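Local coordinates for protein glycoside Hydrolase (Bacteroides uniformis, PDB 5TA0) that probably hydrolyses agarose as a family 86 glycoside hydrolase of a gut bacterium, captured here as an engineered variant with neoagarooctaose bound, at residues A[50-55]-A[81-86]; A[63-68]-A[404-409]; A[328-333]-A[343-348]; A[372-377]-A[390-395]. All blocks are in the same frame, centred on the assembly; numbering follows the deposited sequence. Where two conformers were deposited one is given.

Interaction 1: residues A[50-55]-A[81-86]. With AAL (3,6-anhydro-alpha-L-galactopyranose), chain C; GAL (beta-D-galactopyranose), chain B.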
# COMPACT_ATOMS: atom_id res chain seq x y z
N ASN A 50 0.94 7.46 8.05
CA ASN A 50 2.07 8.21 7.57
C ASN A 50 1.66 8.99 6.32
O ASN A 50 0.51 8.86 5.85
CB ASN A 50 3.25 7.28 7.33
CG ASN A 50 2.90 6.20 6.33
OD1 ASN A 50 2.43 6.52 5.23
ND2 ASN A 50 3.08 4.93 6.69
N PHE A 51 2.57 9.81 5.78
CA PHE A 51 2.33 10.51 4.52
C PHE A 51 3.64 10.82 3.82
O PHE A 51 4.74 10.60 4.38
CB PHE A 51 1.41 11.74 4.68
CG PHE A 51 2.03 12.96 5.34
CD1 PHE A 51 2.04 14.20 4.69
CD2 PHE A 51 2.51 12.91 6.64
CE1 PHE A 51 2.51 15.34 5.33
CE2 PHE A 51 3.00 14.06 7.27
CZ PHE A 51 3.01 15.27 6.61
N HIS A 52 3.51 11.28 2.57
CA HIS A 52 4.64 11.40 1.65
C HIS A 52 5.29 12.76 1.84
O HIS A 52 5.11 13.66 1.03
CB HIS A 52 4.13 11.19 0.22
CG HIS A 52 5.21 11.01 -0.81
ND1 HIS A 52 6.19 11.94 -1.07
CD2 HIS A 52 5.46 9.96 -1.63
CE1 HIS A 52 6.99 11.48 -2.02
NE2 HIS A 52 6.55 10.31 -2.39
N ALA A 53 6.07 12.90 2.91
CA ALA A 53 6.67 14.16 3.34
C ALA A 53 7.97 13.86 4.06
O ALA A 53 8.34 12.71 4.24
CB ALA A 53 5.71 14.94 4.23
N THR A 54 8.67 14.91 4.44
CA THR A 54 9.83 14.78 5.31
C THR A 54 9.69 15.81 6.42
O THR A 54 8.94 16.80 6.29
CB THR A 54 11.15 15.06 4.57
OG1 THR A 54 11.08 16.35 3.96
CG2 THR A 54 11.42 14.00 3.51
N ILE A 55 10.41 15.59 7.51
CA ILE A 55 10.40 16.54 8.63
C ILE A 55 11.07 17.88 8.34
O ILE A 55 10.77 18.87 9.01
CB ILE A 55 11.00 15.92 9.93
CG1 ILE A 55 12.50 15.65 9.79
CG2 ILE A 55 10.22 14.68 10.32
CD1 ILE A 55 13.14 15.13 11.06
N VAL A 81 6.51 9.80 8.84
CA VAL A 81 7.03 10.10 7.50
C VAL A 81 8.13 9.08 7.20
O VAL A 81 8.60 8.42 8.13
CB VAL A 81 7.53 11.56 7.37
CG1 VAL A 81 6.39 12.54 7.60
CG2 VAL A 81 8.66 11.84 8.33
N GLY A 82 8.56 8.92 5.95
CA GLY A 82 8.09 9.62 4.75
C GLY A 82 8.86 9.13 3.54
O GLY A 82 9.46 8.05 3.56
N ARG A 83 8.82 9.91 2.48
CA ARG A 83 9.46 9.56 1.21
C ARG A 83 9.88 10.84 0.54
O ARG A 83 9.19 11.87 0.68
CB ARG A 83 8.49 8.77 0.32
CG ARG A 83 9.02 8.32 -1.04
CD ARG A 83 8.13 7.23 -1.59
NE ARG A 83 8.53 6.64 -2.87
CZ ARG A 83 8.10 7.02 -4.07
NH1 ARG A 83 8.43 6.30 -5.14
NH2 ARG A 83 7.33 8.07 -4.22
N GLU A 84 11.02 10.83 -0.16
CA GLU A 84 11.51 12.04 -0.80
C GLU A 84 12.41 11.71 -1.98
O GLU A 84 13.34 10.92 -1.87
CB GLU A 84 12.27 12.93 0.20
CG GLU A 84 12.09 14.43 0.01
CD GLU A 84 12.87 15.03 -1.14
OE1 GLU A 84 12.31 15.89 -1.85
OE2 GLU A 84 14.04 14.69 -1.33
N THR A 85 12.12 12.35 -3.11
CA THR A 85 12.87 12.17 -4.36
C THR A 85 13.48 13.44 -4.91
O THR A 85 14.30 13.40 -5.82
CB THR A 85 11.99 11.55 -5.45
OG1 THR A 85 11.08 12.55 -5.93
CG2 THR A 85 11.23 10.34 -4.96
N GLY A 86 13.08 14.59 -4.41
CA GLY A 86 13.50 15.85 -5.00
C GLY A 86 14.92 16.27 -4.69
O GLY A 86 15.59 16.83 -5.57
C1 AAL C . 5.75 11.48 -7.69
C2 AAL C . 7.26 11.20 -7.81
C3 AAL C . 8.08 12.04 -6.84
C4 AAL C . 7.70 13.49 -7.00
C5 AAL C . 6.34 13.47 -6.38
C6 AAL C . 6.57 12.63 -5.16
O2 AAL C . 7.73 11.48 -9.13
O3 AAL C . 7.64 11.74 -5.51
O4 AAL C . 8.58 14.30 -6.18
O5 AAL C . 5.40 12.79 -7.23
C1 GAL B . 8.61 15.67 -6.57
C2 GAL B . 9.69 16.33 -5.70
C3 GAL B . 9.97 17.78 -6.13
C4 GAL B . 10.19 17.84 -7.64
C5 GAL B . 9.01 17.19 -8.35
C6 GAL B . 9.13 17.22 -9.87
O2 GAL B . 9.23 16.29 -4.35
O3 GAL B . 11.08 18.32 -5.39
O4 GAL B . 11.37 17.11 -7.99
O5 GAL B . 8.90 15.81 -7.95
O6 GAL B . 8.01 16.56 -10.48
O HOH W 1 8.27 14.17 -0.43

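Interaction 2: residues A[63-68]-A[404-409]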
# COMPACT_ATOMS: atom_id res chain seq x y z
N ALA A 63 3.94 30.53 5.69
CA ALA A 63 2.66 30.74 5.03
C ALA A 63 1.54 29.86 5.55
O ALA A 63 0.53 29.71 4.85
CB ALA A 63 2.81 30.58 3.53
N ASN A 64 1.66 29.33 6.76
CA ASN A 64 0.65 28.47 7.36
C ASN A 64 -0.11 29.17 8.49
O ASN A 64 0.49 29.90 9.29
CB ASN A 64 1.30 27.19 7.90
CG ASN A 64 2.13 26.47 6.85
OD1 ASN A 64 1.74 26.38 5.70
ND2 ASN A 64 3.29 25.96 7.24
N LYS A 65 -1.42 28.94 8.56
CA LYS A 65 -2.23 29.50 9.66
C LYS A 65 -1.71 29.04 11.03
O LYS A 65 -1.61 29.84 11.96
CB LYS A 65 -3.68 29.10 9.51
CG LYS A 65 -4.62 29.79 10.49
CD LYS A 65 -6.03 29.98 9.92
CE LYS A 65 -6.08 30.85 8.66
NZ LYS A 65 -5.16 32.04 8.68
N ILE A 66 -1.38 27.75 11.13
CA ILE A 66 -0.82 27.16 12.36
C ILE A 66 0.68 27.45 12.42
O ILE A 66 1.45 27.09 11.52
CB ILE A 66 -1.13 25.64 12.45
CG1 ILE A 66 -2.65 25.40 12.48
CG2 ILE A 66 -0.48 25.04 13.69
CD1 ILE A 66 -3.04 23.94 12.45
N ALA A 67 1.11 28.10 13.51
CA ALA A 67 2.48 28.57 13.64
C ALA A 67 3.46 27.40 13.79
O ALA A 67 4.49 27.39 13.13
CB ALA A 67 2.62 29.50 14.84
N ASP A 68 3.10 26.45 14.65
CA ASP A 68 3.91 25.23 14.81
C ASP A 68 3.13 24.05 14.22
O ASP A 68 2.47 23.29 14.92
CB ASP A 68 4.31 24.98 16.27
CG ASP A 68 5.36 23.88 16.41
OD1 ASP A 68 5.60 23.14 15.43
OD2 ASP A 68 5.95 23.75 17.50
N GLU A 404 -3.32 32.23 3.53
CA GLU A 404 -2.47 31.30 4.26
C GLU A 404 -2.99 29.88 4.11
O GLU A 404 -4.16 29.64 3.86
CB GLU A 404 -2.45 31.65 5.74
CG GLU A 404 -1.87 33.02 6.03
CD GLU A 404 -1.34 33.14 7.44
OE1 GLU A 404 -2.16 32.99 8.39
OE2 GLU A 404 -0.12 33.35 7.58
N TYR A 405 -2.09 28.93 4.32
CA TYR A 405 -2.46 27.52 4.23
C TYR A 405 -3.19 27.02 5.47
O TYR A 405 -2.82 27.33 6.61
CB TYR A 405 -1.20 26.68 4.01
CG TYR A 405 -0.67 26.68 2.61
CD1 TYR A 405 0.30 27.57 2.20
CD2 TYR A 405 -1.14 25.76 1.69
CE1 TYR A 405 0.81 27.54 0.91
CE2 TYR A 405 -0.65 25.71 0.40
CZ TYR A 405 0.34 26.59 0.01
OH TYR A 405 0.83 26.54 -1.25
N VAL A 406 -4.20 26.21 5.22
CA VAL A 406 -4.99 25.51 6.23
C VAL A 406 -5.08 24.03 5.79
O VAL A 406 -4.78 23.69 4.66
CB VAL A 406 -6.40 26.10 6.34
CG1 VAL A 406 -6.32 27.55 6.79
CG2 VAL A 406 -7.20 25.99 5.04
N TYR A 407 -5.54 23.16 6.68
CA TYR A 407 -5.68 21.74 6.29
C TYR A 407 -6.68 21.58 5.17
O TYR A 407 -7.74 22.23 5.15
CB TYR A 407 -6.12 20.88 7.45
CG TYR A 407 -5.06 20.64 8.50
CD1 TYR A 407 -3.82 20.10 8.16
CD2 TYR A 407 -5.31 20.89 9.84
CE1 TYR A 407 -2.85 19.85 9.12
CE2 TYR A 407 -4.35 20.65 10.82
CZ TYR A 407 -3.12 20.13 10.45
OH TYR A 407 -2.13 19.88 11.40
N SER A 408 -6.34 20.73 4.20
CA SER A 408 -7.30 20.20 3.26
C SER A 408 -8.20 19.20 3.98
O SER A 408 -8.03 18.96 5.19
CB SER A 408 -6.60 19.51 2.10
OG SER A 408 -6.07 18.24 2.54
N GLU A 409 -9.11 18.54 3.27
CA GLU A 409 -9.94 17.54 3.91
C GLU A 409 -9.17 16.24 4.17
O GLU A 409 -9.66 15.40 4.91
CB GLU A 409 -11.21 17.25 3.11
CG GLU A 409 -12.09 18.49 2.92
CD GLU A 409 -12.45 19.13 4.23
OE1 GLU A 409 -12.99 18.42 5.10
OE2 GLU A 409 -12.11 20.31 4.46
O HOH W 2 -1.85 25.84 8.87

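Interaction 3: residues A[328-333]-A[343-348]. With GAL (beta-D-galactopyranose), chain D; AAL (3,6-anhydro-alpha-L-galactopyranose), chain E; SO4 (sulfate ion), chain F.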
# COMPACT_ATOMS: atom_id res chain seq x y z
N ALA A 328 -6.32 7.07 -4.66
CA ALA A 328 -7.05 7.21 -5.94
C ALA A 328 -6.31 8.18 -6.85
O ALA A 328 -5.65 9.12 -6.39
CB ALA A 328 -8.46 7.73 -5.68
N GLN A 329 -6.43 7.93 -8.14
CA GLN A 329 -6.10 8.92 -9.15
C GLN A 329 -7.44 9.43 -9.66
O GLN A 329 -8.27 8.62 -10.06
CB GLN A 329 -5.27 8.30 -10.27
CG GLN A 329 -4.98 9.29 -11.38
CD GLN A 329 -3.90 8.88 -12.34
OE1 GLN A 329 -3.41 7.74 -12.32
NE2 GLN A 329 -3.55 9.83 -13.23
N THR A 330 -7.62 10.74 -9.68
CA THR A 330 -8.94 11.34 -9.92
C THR A 330 -8.98 12.06 -11.29
O THR A 330 -9.11 13.26 -11.35
CB THR A 330 -9.34 12.29 -8.78
OG1 THR A 330 -8.37 13.33 -8.63
CG2 THR A 330 -9.48 11.54 -7.44
N HIS A 331 -8.90 11.30 -12.37
CA HIS A 331 -8.66 11.88 -13.72
C HIS A 331 -9.63 13.01 -14.04
O HIS A 331 -9.22 14.07 -14.46
CB HIS A 331 -8.84 10.85 -14.80
CG HIS A 331 -7.90 9.71 -14.70
ND1 HIS A 331 -8.12 8.65 -13.86
CD2 HIS A 331 -6.73 9.46 -15.33
CE1 HIS A 331 -7.11 7.79 -13.96
NE2 HIS A 331 -6.25 8.27 -14.84
N ASP A 332 -10.92 12.75 -13.83
CA ASP A 332 -11.95 13.72 -14.24
C ASP A 332 -11.93 14.99 -13.40
O ASP A 332 -12.60 15.97 -13.75
CB ASP A 332 -13.35 13.10 -14.21
CG ASP A 332 -13.54 11.96 -15.23
OD1 ASP A 332 -12.69 11.79 -16.12
OD2 ASP A 332 -14.54 11.23 -15.12
N TYR A 333 -11.16 15.01 -12.30
CA TYR A 333 -11.02 16.19 -11.45
C TYR A 333 -9.61 16.77 -11.43
O TYR A 333 -9.35 17.71 -10.71
CB TYR A 333 -11.44 15.84 -10.02
CG TYR A 333 -12.92 15.73 -9.88
CD1 TYR A 333 -13.60 14.56 -10.20
CD2 TYR A 333 -13.66 16.80 -9.42
CE1 TYR A 333 -14.98 14.48 -10.08
CE2 TYR A 333 -15.03 16.73 -9.29
CZ TYR A 333 -15.69 15.58 -9.64
OH TYR A 333 -17.08 15.54 -9.47
N ASP A 343 -10.94 15.51 -2.48
CA ASP A 343 -10.30 14.91 -1.30
C ASP A 343 -11.06 13.67 -0.80
O ASP A 343 -10.43 12.67 -0.44
CB ASP A 343 -10.14 15.91 -0.17
CG ASP A 343 -9.03 16.92 -0.36
OD1 ASP A 343 -8.20 16.77 -1.28
OD2 ASP A 343 -9.02 17.90 0.43
N TRP A 344 -12.39 13.70 -0.79
CA TRP A 344 -13.20 12.52 -0.43
C TRP A 344 -12.87 11.32 -1.32
O TRP A 344 -12.70 10.19 -0.85
CB TRP A 344 -14.71 12.82 -0.49
CG TRP A 344 -15.55 11.60 -0.51
CD1 TRP A 344 -16.24 11.09 -1.57
CD2 TRP A 344 -15.73 10.65 0.56
NE1 TRP A 344 -16.87 9.93 -1.23
CE2 TRP A 344 -16.57 9.63 0.07
CE3 TRP A 344 -15.27 10.58 1.88
CZ2 TRP A 344 -16.97 8.55 0.86
CZ3 TRP A 344 -15.65 9.48 2.66
CH2 TRP A 344 -16.50 8.49 2.14
N LEU A 345 -12.71 11.57 -2.62
CA LEU A 345 -12.36 10.48 -3.54
C LEU A 345 -11.07 9.80 -3.11
O LEU A 345 -10.98 8.59 -3.15
CB LEU A 345 -12.25 10.97 -4.98
CG LEU A 345 -13.57 11.48 -5.60
CD1 LEU A 345 -13.27 11.93 -7.01
CD2 LEU A 345 -14.68 10.44 -5.60
N ARG A 346 -10.12 10.60 -2.65
CA ARG A 346 -8.85 10.04 -2.14
C ARG A 346 -9.06 9.34 -0.79
O ARG A 346 -8.53 8.23 -0.57
CB ARG A 346 -7.81 11.15 -2.01
CG ARG A 346 -7.52 11.89 -3.31
CD ARG A 346 -6.34 12.83 -3.11
NE ARG A 346 -5.11 12.08 -3.10
CZ ARG A 346 -4.52 11.60 -4.19
NH1 ARG A 346 -3.42 10.85 -4.11
NH2 ARG A 346 -4.99 11.88 -5.41
N LEU A 347 -9.79 9.98 0.09
CA LEU A 347 -10.04 9.44 1.44
C LEU A 347 -10.61 8.03 1.40
O LEU A 347 -10.17 7.11 2.13
CB LEU A 347 -10.95 10.36 2.27
CG LEU A 347 -10.30 11.63 2.78
CD1 LEU A 347 -11.37 12.61 3.23
CD2 LEU A 347 -9.31 11.34 3.90
N LYS A 348 -11.65 7.83 0.59
CA LYS A 348 -12.35 6.53 0.63
C LYS A 348 -11.48 5.41 0.10
O LYS A 348 -11.55 4.29 0.58
CB LYS A 348 -13.73 6.60 -0.05
CG LYS A 348 -13.71 6.78 -1.54
CD LYS A 348 -15.13 6.98 -2.08
CE LYS A 348 -15.20 7.33 -3.55
NZ LYS A 348 -14.98 6.16 -4.44
C1 GAL D . -4.19 8.46 -18.28
C2 GAL D . -3.52 9.32 -17.23
C3 GAL D . -2.30 8.62 -16.63
C4 GAL D . -2.66 7.21 -16.19
C5 GAL D . -3.30 6.46 -17.35
C6 GAL D . -3.62 5.02 -16.98
O1 GAL D . -5.41 9.06 -18.76
O2 GAL D . -3.06 10.55 -17.80
O3 GAL D . -1.86 9.45 -15.56
O4 GAL D . -3.58 7.24 -15.09
O5 GAL D . -4.49 7.17 -17.72
O6 GAL D . -4.19 4.34 -18.11
C1 AAL E . -0.50 9.25 -15.15
C2 AAL E . 0.08 10.62 -14.81
C3 AAL E . 1.33 10.41 -14.01
C4 AAL E . 1.05 9.66 -12.74
C5 AAL E . 0.82 8.30 -13.32
C6 AAL E . 1.99 8.17 -14.26
O2 AAL E . -0.86 11.40 -14.04
O3 AAL E . 2.20 9.52 -14.73
O4 AAL E . 2.22 9.63 -11.96
O5 AAL E . -0.42 8.35 -14.03
S SO4 F . -4.14 13.06 -15.09
O1 SO4 F . -4.45 12.47 -13.77
O2 SO4 F . -3.03 12.30 -15.73
O3 SO4 F . -3.72 14.47 -14.91
O4 SO4 F . -5.36 12.98 -15.93
O HOH W 3 -2.65 10.61 -6.90
O HOH W 4 -6.81 13.93 -6.30

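Interaction 4: residues A[372-377]-A[390-395]. With GAL (beta-D-galactopyranose), chain B.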
# COMPACT_ATOMS: atom_id res chain seq x y z
N MET A 372 0.99 14.64 -0.05
CA MET A 372 2.19 15.45 0.23
C MET A 372 1.79 16.59 1.15
O MET A 372 0.60 16.90 1.27
CB MET A 372 2.78 15.94 -1.07
CG MET A 372 3.26 14.78 -1.95
SD MET A 372 4.26 15.25 -3.37
CE MET A 372 5.80 15.59 -2.53
N LEU A 373 2.74 17.25 1.80
CA LEU A 373 2.37 18.32 2.71
C LEU A 373 1.77 19.51 1.98
O LEU A 373 0.69 19.97 2.35
CB LEU A 373 3.60 18.78 3.52
CG LEU A 373 3.33 19.89 4.55
CD1 LEU A 373 2.47 19.37 5.66
CD2 LEU A 373 4.64 20.43 5.11
N LYS A 374 2.47 20.00 0.97
CA LYS A 374 2.14 21.29 0.35
C LYS A 374 2.46 21.35 -1.13
O LYS A 374 1.66 21.86 -1.92
CB LYS A 374 2.89 22.42 1.09
CG LYS A 374 2.57 23.82 0.56
CD LYS A 374 3.23 24.97 1.31
CE LYS A 374 2.75 25.08 2.73
NZ LYS A 374 3.40 26.22 3.46
N SER A 375 3.64 20.90 -1.51
CA SER A 375 4.03 20.82 -2.92
C SER A 375 3.70 22.09 -3.71
O SER A 375 3.07 22.03 -4.76
CB SER A 375 3.40 19.59 -3.57
OG SER A 375 3.87 18.45 -2.87
N GLU A 376 4.14 23.23 -3.19
CA GLU A 376 4.03 24.54 -3.86
C GLU A 376 4.61 24.49 -5.27
O GLU A 376 4.06 25.07 -6.20
CB GLU A 376 4.77 25.59 -3.03
CG GLU A 376 4.55 27.02 -3.50
CD GLU A 376 3.47 27.72 -2.70
OE1 GLU A 376 2.89 28.69 -3.23
OE2 GLU A 376 3.22 27.33 -1.54
N TRP A 377 5.72 23.77 -5.42
CA TRP A 377 6.36 23.56 -6.73
C TRP A 377 5.42 22.96 -7.79
O TRP A 377 5.69 23.07 -8.98
CB TRP A 377 7.62 22.63 -6.60
CG TRP A 377 7.32 21.33 -5.94
CD1 TRP A 377 7.60 20.99 -4.62
CD2 TRP A 377 6.67 20.17 -6.50
NE1 TRP A 377 7.14 19.75 -4.36
CE2 TRP A 377 6.56 19.22 -5.46
CE3 TRP A 377 6.15 19.86 -7.76
CZ2 TRP A 377 5.98 17.96 -5.67
CZ3 TRP A 377 5.55 18.60 -7.96
CH2 TRP A 377 5.48 17.68 -6.91
N ARG A 390 -2.64 17.13 -1.56
CA ARG A 390 -2.02 17.96 -0.53
C ARG A 390 -2.73 17.91 0.81
O ARG A 390 -3.95 17.97 0.86
CB ARG A 390 -1.98 19.44 -0.96
CG ARG A 390 -1.09 19.75 -2.14
CD ARG A 390 -1.27 21.18 -2.57
NE ARG A 390 -2.63 21.37 -3.07
CZ ARG A 390 -3.33 22.50 -3.02
NH1 ARG A 390 -2.81 23.63 -2.56
NH2 ARG A 390 -4.60 22.46 -3.42
N MET A 391 -1.96 17.85 1.89
CA MET A 391 -2.47 18.02 3.24
C MET A 391 -2.89 19.45 3.57
O MET A 391 -3.69 19.65 4.48
CB MET A 391 -1.42 17.60 4.28
CG MET A 391 -1.04 16.14 4.21
SD MET A 391 -2.45 15.01 4.39
CE MET A 391 -3.22 15.58 5.88
N LEU A 392 -2.34 20.42 2.84
CA LEU A 392 -2.59 21.85 3.07
C LEU A 392 -3.05 22.47 1.78
O LEU A 392 -2.50 22.17 0.71
CB LEU A 392 -1.32 22.57 3.48
CG LEU A 392 -0.61 22.14 4.75
CD1 LEU A 392 0.74 22.85 4.83
CD2 LEU A 392 -1.47 22.39 5.96
N ARG A 393 -3.99 23.41 1.89
CA ARG A 393 -4.43 24.21 0.75
C ARG A 393 -4.60 25.65 1.22
O ARG A 393 -4.82 25.90 2.40
CB ARG A 393 -5.70 23.61 0.15
CG ARG A 393 -6.86 23.38 1.09
CD ARG A 393 -7.83 24.55 1.04
NE ARG A 393 -8.92 24.43 2.02
CZ ARG A 393 -9.73 25.43 2.36
NH1 ARG A 393 -10.70 25.21 3.24
NH2 ARG A 393 -9.58 26.65 1.84
N ARG A 394 -4.48 26.60 0.30
CA ARG A 394 -4.58 28.01 0.69
C ARG A 394 -6.03 28.35 1.00
O ARG A 394 -6.97 27.77 0.43
CB ARG A 394 -4.01 28.89 -0.40
CG ARG A 394 -2.50 28.76 -0.51
CD ARG A 394 -1.92 29.76 -1.50
NE ARG A 394 -0.45 29.81 -1.57
CZ ARG A 394 0.36 30.62 -0.89
NH1 ARG A 394 1.67 30.56 -1.07
NH2 ARG A 394 -0.11 31.49 -0.00
N GLU A 395 -6.22 29.27 1.95
CA GLU A 395 -7.56 29.54 2.47
C GLU A 395 -8.55 30.00 1.41
O GLU A 395 -9.73 29.72 1.54
CB GLU A 395 -7.54 30.50 3.66
CG GLU A 395 -7.01 31.89 3.40
CD GLU A 395 -6.74 32.67 4.69
OE1 GLU A 395 -5.73 33.43 4.73
OE2 GLU A 395 -7.51 32.51 5.67
C1 GAL B . 8.61 15.67 -6.57
C2 GAL B . 9.69 16.33 -5.70
C3 GAL B . 9.97 17.78 -6.13
C4 GAL B . 10.19 17.84 -7.64
C5 GAL B . 9.01 17.19 -8.35
C6 GAL B . 9.13 17.22 -9.87
O2 GAL B . 9.23 16.29 -4.35
O3 GAL B . 11.08 18.32 -5.39
O4 GAL B . 11.37 17.11 -7.99
O5 GAL B . 8.90 15.81 -7.95
O6 GAL B . 8.01 16.56 -10.48
O HOH W 5 0.20 24.12 -2.65

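Interaction 1: residues A[50-55]-A[81-86]
Arg-83 passes over His-52 and then doubles as the partner of its ring nitrogen. Its CB lies over one face of the imidazole, 3.8 Å from the ring centroid, a CH-pi contact displaced toward the rim. CG comes within 3.4 Å of His-52 NE2, and CD stays beside the same atom. With CG anti to the backbone N (chi1 -179°) and the chain extended as far as NE, the guanidinium arrives at the ring edge, where NH2 donates to His-52 NE2 at 3.0 Å (N-H...N 156°). This bond lies in both the ring and guanidinium planes, although those planes stand 81° apart. NE makes a salt bridge to Glu-199 and NH1 bonds Asn-202. Farther round the ring, water 1 joins ND1 to Arg-83 O, and His-52 CE1 meets C6 of the anhydrogalactose at 3.4 Å.

Behind it the backbones also touch. A cis peptide precedes Gly-82, whose CA lies 3.1 Å from Ala-53 O, where a CB would clash. Val-81 CG1 touches Phe-51 CE2 at 3.7 Å, and CG2 touches Ile-55 CG2 at 3.8 Å.

This strand-end contact of a beta-alpha-beta unit forms part of the wall of the glycan pocket, and its chemistry implies a His-52 ring fixed in rotation: NE2 serves as acceptor for Arg-83, leaving the CE1 corner turned to the sugar.

Interaction 2: residues A[63-68]-A[404-409]
Ala-63 and Lys-65 grip Tyr-405 through two nearly straight backbone bonds, the tight part of this contact. Tyr-405 N donates to Ala-63 O at 2.8 Å (175° at the hydrogen), and Lys-65 N donates to Tyr-405 O at 2.9 Å (176°). Between them Asn-64 forms a single bridge with Tyr-405. The Asn-64 side chain starts away from the strand, but chi1 of -54° sets CG beside its own backbone N and brings OD1 back to 3.4 Å from Tyr-405 CB. That oxygen is bonded to Lys-374 NZ, while the Tyr-405 hydroxyl goes to Glu-376.

Toward solvent the fit relaxes. Lys-65, bent at chi3 and chi4, lies alongside Val-406, CE to CG1 3.8 Å, before its NZ reaches Glu-404 OE1 in a weak salt bridge of 3.2 Å; a long, weak ion pair with Glu-395 probably adds little. Ile-66 CD1 meets Tyr-407 CE2 at 3.9 Å, the two side chains crossing at about a right angle. Close by, water 2 accepts from Ile-66 N and donates to Tyr-405 O.

Geometrically, then, the loop before helix 69-76 is joined to strand 405-407 chiefly by main-chain bonds. Tyr-405 O, which takes both Lys-65 N and a water, is doubly satisfied, whereas the outlying charge pair probably contributes less.

Interaction 3: residues A[328-333]-A[343-348]
Two torsions bring Thr-330 and Arg-346 to their partners. At Thr-330, chi1 of 58° places CG2 anti to the carbonyl carbon and against Leu-345 CB (3.7 Å), while at Arg-346 a bend at chi3 (76°) folds the guanidinium back over the loop. Its NH2 ends 3.0 Å from Ala-328 O, yet the angle is too poor for a hydrogen bond. At the guanidinium edge, water 4 accepts from Arg-346 NH2 and donates to Thr-330 OG1 (2.9 Å); water 3 accepts from NH1, which also bonds Phe-370 O, but donates only weakly to Ala-328 O, leaving water 4 as the sound bridge. Thr-330 OG1 also bonds Asn-334. Tyr-333 CD1 completes the apolar part, meeting Leu-345 CD1 at 4.1 Å with the side chains roughly perpendicular.

The other side of the loop serves the glycan. The extended Gln-329 chain (chi1 176°) carries its amide to the O3-O4 side of the galactose: OE1 accepts from O4 at 2.8 Å, and NE2 donates to O3 at 2.9 Å as well as to a sulfate probably left from crystallisation. His-331 NE2 donates to the same O4 (2.9 Å), and Gln-329 CG lies over one face of that imidazole. Replacing Gln-329 with a leucine is likely to leave galactose O3 and O4 without their amide partners.

The loop runs from strand 321-326 into helix 340-358, which packs on it through Leu-345. Strand 287-288 borders it, and Tyr-333 OH extends to Asp-485, between strands 472-481 and 487-495 of the beta-sandwich.

Interaction 4: residues A[372-377]-A[390-395]
Leu-373 and Leu-392 run side by side, pointing the same way, with CG of the first 3.9 Å from CD1 of the second. Lys-374 slants across that same methyl, CE to CD1 3.7 Å, before its NZ goes on to Asn-64 and Tyr-59. Glu-376 and Arg-394 meet at about a right angle: their planar groups are 83° apart, and NH1 donates to OE1 on its syn side (3.1 Å, 174°), a salt bridge resting on one of two modelled Glu-376 conformers. Glu-376 OE2 also bonds the Tyr-405 hydroxyl, and Arg-394 NH2 bonds Gly-403 O. Met-391 N donates to Met-372 O at 2.8 Å. Water 5 ties Lys-374 O to Arg-390 NH1; Arg-390 NH2 is salt-bridged to Glu-397.

Trp-377 faces the glycan, its indole sandwiched between galactose C3 and Ser-375 CB, with Met-372 CE at its edge. Losing the indole to an alanine is likely to remove the flat surface under the galactose and open a gap between sugar and Ser-375 CB.

Segment 372-377 follows strand 364-369, the last strand of the barrel, beside strand 50-51; strand 392-394 pairs with strand 405-407, and Met-391 packs on Phe-51 and helix 411-416.

How the interactions relate
Interactions 1 and 3 each involve a loop at the end of a barrel strand, and with interaction 4, which follows the last barrel strand, they supply residues to one glycan pocket. Interactions 1 and 4 have centres 13 Å apart and touch through Phe-51 and Met-391; both reach the same galactose. Interaction 3, with its centre 20 Å from that of interaction 1, meets a different galactose, so the three spread along the bound chain. Interaction 2 lies at the surface, away from the glycan, but touches interactions 3 and 4, sharing with the latter the two-stranded sheet 392-394/405-407. Along the sequence, interaction 2 spans interactions 3 and 4 and alternates with interaction 1, joining early and late parts of the (alpha/beta) barrel.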